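PDB 3LPE: putative transcription antitermination protein nusG from Methanocaldococcus jannaschii, which stimulates transcription elongation as Spt5, the partner of Spt4, its NGN domain, the part present here, mediating the interaction with RNA polymerase. Local coordinates for residues M11-I25 with M70-I83. Sequence-based numbering, arbitrary orientation.
Sequences MIFAVRTMVGQEKNI and MPRVRGIVPGTIAI
Arg72 runs extended from CG to NE, whereas Gln21 folds back at chi2 (-65°), and the two shapes bring NH1 of Arg72 to OE1 of Gln21 at 2.8 Å. The oxygen lies in the guanidinium plane, yet the donor stands above the amide carbonyl plane; Asn24 ND2 reaches the same OE1 from the opposite face, so two N-H groups grip the amide oxygen of Gln21, the residue at the N-cap position of helix 22-35. SD of Met18 lies 3.8 Å from CG of Arg72. Strands 12-17 and 73-76 run antiparallel, their directions 157° apart, with Val15-Ile76 and Thr17-Val73 as non-hydrogen-bonded pairs. Between these, Arg16 N donates to Gly75 O (2.8 Å) and Arg16 O accepts from Arg74 N (2.9 Å). Beyond Val77 N to Ala14 O, a water takes the N-H of Ala14 and donates to the carbonyls of Val77 and Gly79, before Ile81 N regains Ile12 O (2.8 Å). Val15 CG1, placed anti to its own N (chi1 170°), packs on Val73 CG1 at 3.6 Å, and Ile25 CG2 meets Val73 CG2 at 3.9 Å. Strand 73-76 thus edges the four-stranded NGN sheet beside 12-17, which bonds to 52-57 across its other side; helices 22-35 and 60-67 cover the Val15 and Ile76 face, while Ile12 and Ile81 meet helix 83-90.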
loop_
_atom_site.group_PDB
_atom_site.type_symbol
_atom_site.label_atom_id
_atom_site.label_comp_id
_atom_site.label_asym_id
_atom_site.label_seq_id
_atom_site.Cartn_x
_atom_site.Cartn_y
_atom_site.Cartn_z
ATOM N N MET A 11 -9.080 -11.542 1.460
ATOM C CA MET A 11 -7.680 -11.967 1.710
ATOM C C MET A 11 -6.589 -10.889 1.697
ATOM O O MET A 11 -6.484 -10.066 0.770
ATOM C CB MET A 11 -7.309 -13.131 0.793
ATOM C CG MET A 11 -8.223 -14.323 0.993
ATOM S SD MET A 11 -7.660 -15.802 0.138
ATOM C CE MET A 11 -8.997 -16.060 -1.008
ATOM N N ILE A 12 -5.771 -10.913 2.751
ATOM C CA ILE A 12 -4.593 -10.072 2.822
ATOM C C ILE A 12 -3.405 -10.954 3.204
ATOM O O ILE A 12 -3.520 -11.788 4.084
ATOM C CB ILE A 12 -4.750 -8.987 3.885
ATOM C CG1 ILE A 12 -5.966 -8.106 3.562
ATOM C CG2 ILE A 12 -3.516 -8.116 3.919
ATOM C CD1 ILE A 12 -6.474 -7.359 4.762
ATOM N N PHE A 13 -2.273 -10.766 2.531
ATOM C CA PHE A 13 -1.085 -11.591 2.807
ATOM C C PHE A 13 0.102 -10.704 3.145
ATOM O O PHE A 13 0.220 -9.587 2.628
ATOM C CB PHE A 13 -0.737 -12.455 1.587
ATOM C CG PHE A 13 -1.763 -13.519 1.302
ATOM C CD1 PHE A 13 -1.755 -14.707 2.011
ATOM C CD2 PHE A 13 -2.764 -13.309 0.362
ATOM C CE1 PHE A 13 -2.717 -15.691 1.772
ATOM C CE2 PHE A 13 -3.718 -14.290 0.110
ATOM C CZ PHE A 13 -3.693 -15.473 0.817
ATOM N N ALA A 14 0.974 -11.200 4.016
ATOM C CA ALA A 14 2.247 -10.534 4.272
ATOM C C ALA A 14 3.313 -11.133 3.352
ATOM O O ALA A 14 3.483 -12.347 3.308
ATOM C CB ALA A 14 2.634 -10.668 5.761
ATOM N N VAL A 15 3.972 -10.277 2.574
ATOM C CA VAL A 15 5.046 -10.676 1.676
ATOM C C VAL A 15 6.361 -10.225 2.335
ATOM O O VAL A 15 6.515 -9.064 2.682
ATOM C CB VAL A 15 4.898 -9.993 0.304
ATOM C CG1 VAL A 15 6.144 -10.212 -0.555
ATOM C CG2 VAL A 15 3.665 -10.517 -0.392
ATOM N N ARG A 16 7.287 -11.151 2.529
ATOM C CA ARG A 16 8.545 -10.795 3.187
ATOM C C ARG A 16 9.511 -10.167 2.196
ATOM O O ARG A 16 9.713 -10.667 1.113
ATOM C CB ARG A 16 9.179 -12.008 3.853
ATOM C CG ARG A 16 10.478 -11.654 4.585
ATOM C CD ARG A 16 11.084 -12.828 5.337
ATOM N NE ARG A 16 12.330 -12.394 5.985
ATOM C CZ ARG A 16 13.246 -13.216 6.492
ATOM N NH1 ARG A 16 13.071 -14.525 6.422
ATOM N NH2 ARG A 16 14.350 -12.721 7.040
ATOM N N THR A 17 10.130 -9.055 2.579
ATOM C CA THR A 17 11.073 -8.423 1.689
ATOM C C THR A 17 12.350 -8.178 2.444
ATOM O O THR A 17 12.402 -8.394 3.656
ATOM C CB THR A 17 10.547 -7.056 1.204
ATOM O OG1 THR A 17 10.697 -6.086 2.252
ATOM C CG2 THR A 17 9.035 -7.164 0.776
ATOM N N MET A 18 13.361 -7.680 1.736
ATOM C CA MET A 18 14.530 -7.135 2.395
ATOM C C MET A 18 14.180 -5.893 3.184
ATOM O O MET A 18 13.383 -5.043 2.759
ATOM C CB MET A 18 15.641 -6.834 1.388
ATOM C CG MET A 18 16.108 -8.102 0.689
ATOM S SD MET A 18 17.418 -7.711 -0.434
ATOM C CE MET A 18 18.784 -7.599 0.739
ATOM N N VAL A 19 14.793 -5.786 4.351
ATOM C CA VAL A 19 14.560 -4.651 5.226
ATOM C C VAL A 19 15.003 -3.387 4.533
ATOM O O VAL A 19 16.105 -3.315 3.999
ATOM C CB VAL A 19 15.281 -4.834 6.589
ATOM C CG1 VAL A 19 15.265 -3.547 7.394
ATOM C CG2 VAL A 19 14.630 -5.975 7.370
ATOM N N GLY A 20 14.131 -2.381 4.522
ATOM C CA GLY A 20 14.479 -1.131 3.876
ATOM C C GLY A 20 14.033 -1.035 2.424
ATOM O O GLY A 20 14.063 0.049 1.836
ATOM N N GLN A 21 13.599 -2.152 1.846
ATOM C CA GLN A 21 13.109 -2.165 0.480
ATOM C C GLN A 21 11.569 -2.195 0.398
ATOM O O GLN A 21 11.004 -2.465 -0.659
ATOM C CB GLN A 21 13.658 -3.387 -0.269
ATOM C CG GLN A 21 15.173 -3.360 -0.433
ATOM C CD GLN A 21 15.620 -2.225 -1.304
ATOM O OE1 GLN A 21 15.081 -2.026 -2.390
ATOM N NE2 GLN A 21 16.611 -1.464 -0.841
ATOM N N GLU A 22 10.902 -1.926 1.502
ATOM C CA GLU A 22 9.463 -2.144 1.561
ATOM C C GLU A 22 8.701 -1.267 0.568
ATOM O O GLU A 22 7.920 -1.762 -0.236
ATOM C CB GLU A 22 8.949 -1.917 2.978
ATOM C CG GLU A 22 9.644 -2.800 4.028
ATOM C CD GLU A 22 10.924 -2.192 4.577
ATOM O OE1 GLU A 22 11.379 -1.139 4.075
ATOM O OE2 GLU A 22 11.462 -2.768 5.543
ATOM N N LYS A 23 8.927 0.030 0.637
ATOM C CA LYS A 23 8.252 0.967 -0.272
ATOM C C LYS A 23 8.642 0.717 -1.721
ATOM O O LYS A 23 7.792 0.773 -2.608
ATOM C CB LYS A 23 8.571 2.416 0.107
ATOM C CG LYS A 23 7.805 2.929 1.316
ATOM C CD LYS A 23 8.362 4.287 1.734
ATOM C CE LYS A 23 7.675 4.844 2.946
ATOM N NZ LYS A 23 8.232 6.185 3.273
ATOM N N ASN A 24 9.924 0.438 -1.962
ATOM C CA ASN A 24 10.383 0.122 -3.309
ATOM C C ASN A 24 9.601 -1.040 -3.872
ATOM O O ASN A 24 9.112 -0.985 -4.997
ATOM C CB ASN A 24 11.895 -0.214 -3.348
ATOM C CG ASN A 24 12.782 1.016 -3.187
ATOM O OD1 ASN A 24 12.323 2.149 -3.288
ATOM N ND2 ASN A 24 14.072 0.787 -2.942
ATOM N N ILE A 25 9.459 -2.099 -3.080
ATOM C CA ILE A 25 8.763 -3.281 -3.559
ATOM C C ILE A 25 7.240 -3.035 -3.744
ATOM O O ILE A 25 6.640 -3.524 -4.685
ATOM C CB ILE A 25 9.049 -4.490 -2.661
ATOM C CG1 ILE A 25 10.428 -5.042 -3.014
ATOM C CG2 ILE A 25 8.008 -5.575 -2.874
ATOM C CD1 ILE A 25 11.104 -5.692 -1.857
ATOM N N MET A 70 10.224 -11.420 -8.756
ATOM C CA MET A 70 10.558 -10.091 -8.243
ATOM C C MET A 70 11.800 -10.108 -7.336
ATOM O O MET A 70 11.849 -10.849 -6.363
ATOM C CB MET A 70 9.357 -9.506 -7.483
ATOM C CG MET A 70 9.542 -8.062 -7.058
ATOM S SD MET A 70 8.019 -7.343 -6.401
ATOM C CE MET A 70 7.103 -7.126 -7.922
ATOM N N PRO A 71 12.799 -9.267 -7.644
ATOM C CA PRO A 71 13.998 -9.231 -6.795
ATOM C C PRO A 71 13.673 -8.738 -5.382
ATOM O O PRO A 71 12.709 -7.973 -5.178
ATOM C CB PRO A 71 14.922 -8.243 -7.523
ATOM C CG PRO A 71 14.431 -8.243 -8.949
ATOM C CD PRO A 71 12.949 -8.455 -8.867
ATOM N N ARG A 72 14.447 -9.220 -4.415
ATOM C CA ARG A 72 14.440 -8.709 -3.051
ATOM C C ARG A 72 13.176 -9.093 -2.281
ATOM O O ARG A 72 12.911 -8.601 -1.189
ATOM C CB ARG A 72 14.690 -7.200 -3.036
ATOM C CG ARG A 72 15.957 -6.784 -3.785
ATOM C CD ARG A 72 16.126 -5.257 -3.824
ATOM N NE ARG A 72 17.250 -4.866 -4.670
ATOM C CZ ARG A 72 17.618 -3.613 -4.912
ATOM N NH1 ARG A 72 16.948 -2.604 -4.371
ATOM N NH2 ARG A 72 18.659 -3.369 -5.696
ATOM N N VAL A 73 12.431 -10.018 -2.855
ATOM C CA VAL A 73 11.300 -10.629 -2.165
ATOM C C VAL A 73 11.657 -12.072 -1.783
ATOM O O VAL A 73 12.124 -12.844 -2.612
ATOM C CB VAL A 73 10.044 -10.611 -3.047
ATOM C CG1 VAL A 73 8.947 -11.418 -2.406
ATOM C CG2 VAL A 73 9.600 -9.162 -3.270
ATOM N N ARG A 74 11.416 -12.424 -0.532
ATOM C CA ARG A 74 11.770 -13.774 -0.020
ATOM C C ARG A 74 10.633 -14.771 -0.106
ATOM O O ARG A 74 10.864 -15.979 -0.230
ATOM C CB ARG A 74 12.226 -13.680 1.431
ATOM C CG ARG A 74 12.767 -15.006 2.004
ATOM C CD ARG A 74 13.924 -15.535 1.136
ATOM N NE ARG A 74 14.409 -16.858 1.563
ATOM C CZ ARG A 74 13.841 -18.014 1.212
ATOM N NH1 ARG A 74 12.758 -18.032 0.435
ATOM N NH2 ARG A 74 14.351 -19.158 1.646
ATOM N N GLY A 75 9.392 -14.288 -0.024
ATOM C CA GLY A 75 8.261 -15.177 -0.167
ATOM C C GLY A 75 7.027 -14.644 0.566
ATOM O O GLY A 75 6.997 -13.491 0.984
ATOM N N ILE A 76 6.028 -15.504 0.737
ATOM C CA ILE A 76 4.772 -15.124 1.389
ATOM C C ILE A 76 4.643 -15.806 2.751
ATOM O O ILE A 76 4.906 -17.000 2.896
ATOM C CB ILE A 76 3.578 -15.484 0.486
ATOM C CG1 ILE A 76 3.795 -14.899 -0.915
ATOM C CG2 ILE A 76 2.239 -14.977 1.091
ATOM C CD1 ILE A 76 2.742 -15.325 -1.951
ATOM N N VAL A 77 4.306 -15.022 3.767
ATOM C CA VAL A 77 4.020 -15.550 5.095
ATOM C C VAL A 77 2.777 -16.422 5.020
ATOM O O VAL A 77 1.805 -16.047 4.362
ATOM C CB VAL A 77 3.816 -14.390 6.091
ATOM C CG1 VAL A 77 3.318 -14.884 7.450
ATOM C CG2 VAL A 77 5.114 -13.637 6.243
ATOM N N PRO A 78 2.799 -17.600 5.677
ATOM C CA PRO A 78 1.657 -18.515 5.618
ATOM C C PRO A 78 0.432 -17.926 6.320
ATOM O O PRO A 78 0.565 -17.290 7.369
ATOM C CB PRO A 78 2.143 -19.748 6.380
ATOM C CG PRO A 78 3.625 -19.627 6.433
ATOM C CD PRO A 78 3.930 -18.171 6.435
ATOM N N GLY A 79 -0.733 -18.112 5.716
ATOM C CA GLY A 79 -1.997 -17.710 6.312
ATOM C C GLY A 79 -2.353 -16.275 5.998
ATOM O O GLY A 79 -1.475 -15.467 5.756
ATOM N N THR A 80 -3.645 -15.959 6.002
ATOM C CA THR A 80 -4.086 -14.600 5.751
ATOM C C THR A 80 -3.881 -13.737 6.990
ATOM O O THR A 80 -3.661 -14.244 8.090
ATOM C CB THR A 80 -5.581 -14.556 5.346
ATOM O OG1 THR A 80 -6.342 -15.307 6.296
ATOM C CG2 THR A 80 -5.787 -15.184 3.947
ATOM N N ILE A 81 -3.957 -12.425 6.793
ATOM C CA ILE A 81 -3.916 -11.470 7.888
ATOM C C ILE A 81 -5.306 -10.868 8.048
ATOM O O ILE A 81 -5.869 -10.364 7.074
ATOM C CB ILE A 81 -2.965 -10.327 7.583
ATOM C CG1 ILE A 81 -1.610 -10.855 7.053
ATOM C CG2 ILE A 81 -2.771 -9.436 8.811
ATOM C CD1 ILE A 81 -0.853 -11.724 8.041
ATOM N N ALA A 82 -5.853 -10.910 9.262
ATOM C CA ALA A 82 -7.176 -10.324 9.533
ATOM C C ALA A 82 -7.138 -8.797 9.495
ATOM O O ALA A 82 -6.154 -8.175 9.896
ATOM C CB ALA A 82 -7.731 -10.808 10.872
ATOM N N ILE A 83 -8.226 -8.192 9.028
ATOM C CA ILE A 83 -8.281 -6.741 8.881
ATOM C C ILE A 83 -8.005 -6.022 10.208
ATOM O O ILE A 83 -7.359 -4.967 10.230
ATOM C CB ILE A 83 -9.632 -6.290 8.268
ATOM C CG1 ILE A 83 -9.583 -4.813 7.875
ATOM C CG2 ILE A 83 -10.787 -6.581 9.212
ATOM C CD1 ILE A 83 -8.669 -4.531 6.671
HETATM O O HOH W 1 -7.444 -11.377 5.290
HETATM O O HOH W 2 0.571 -13.783 4.790
#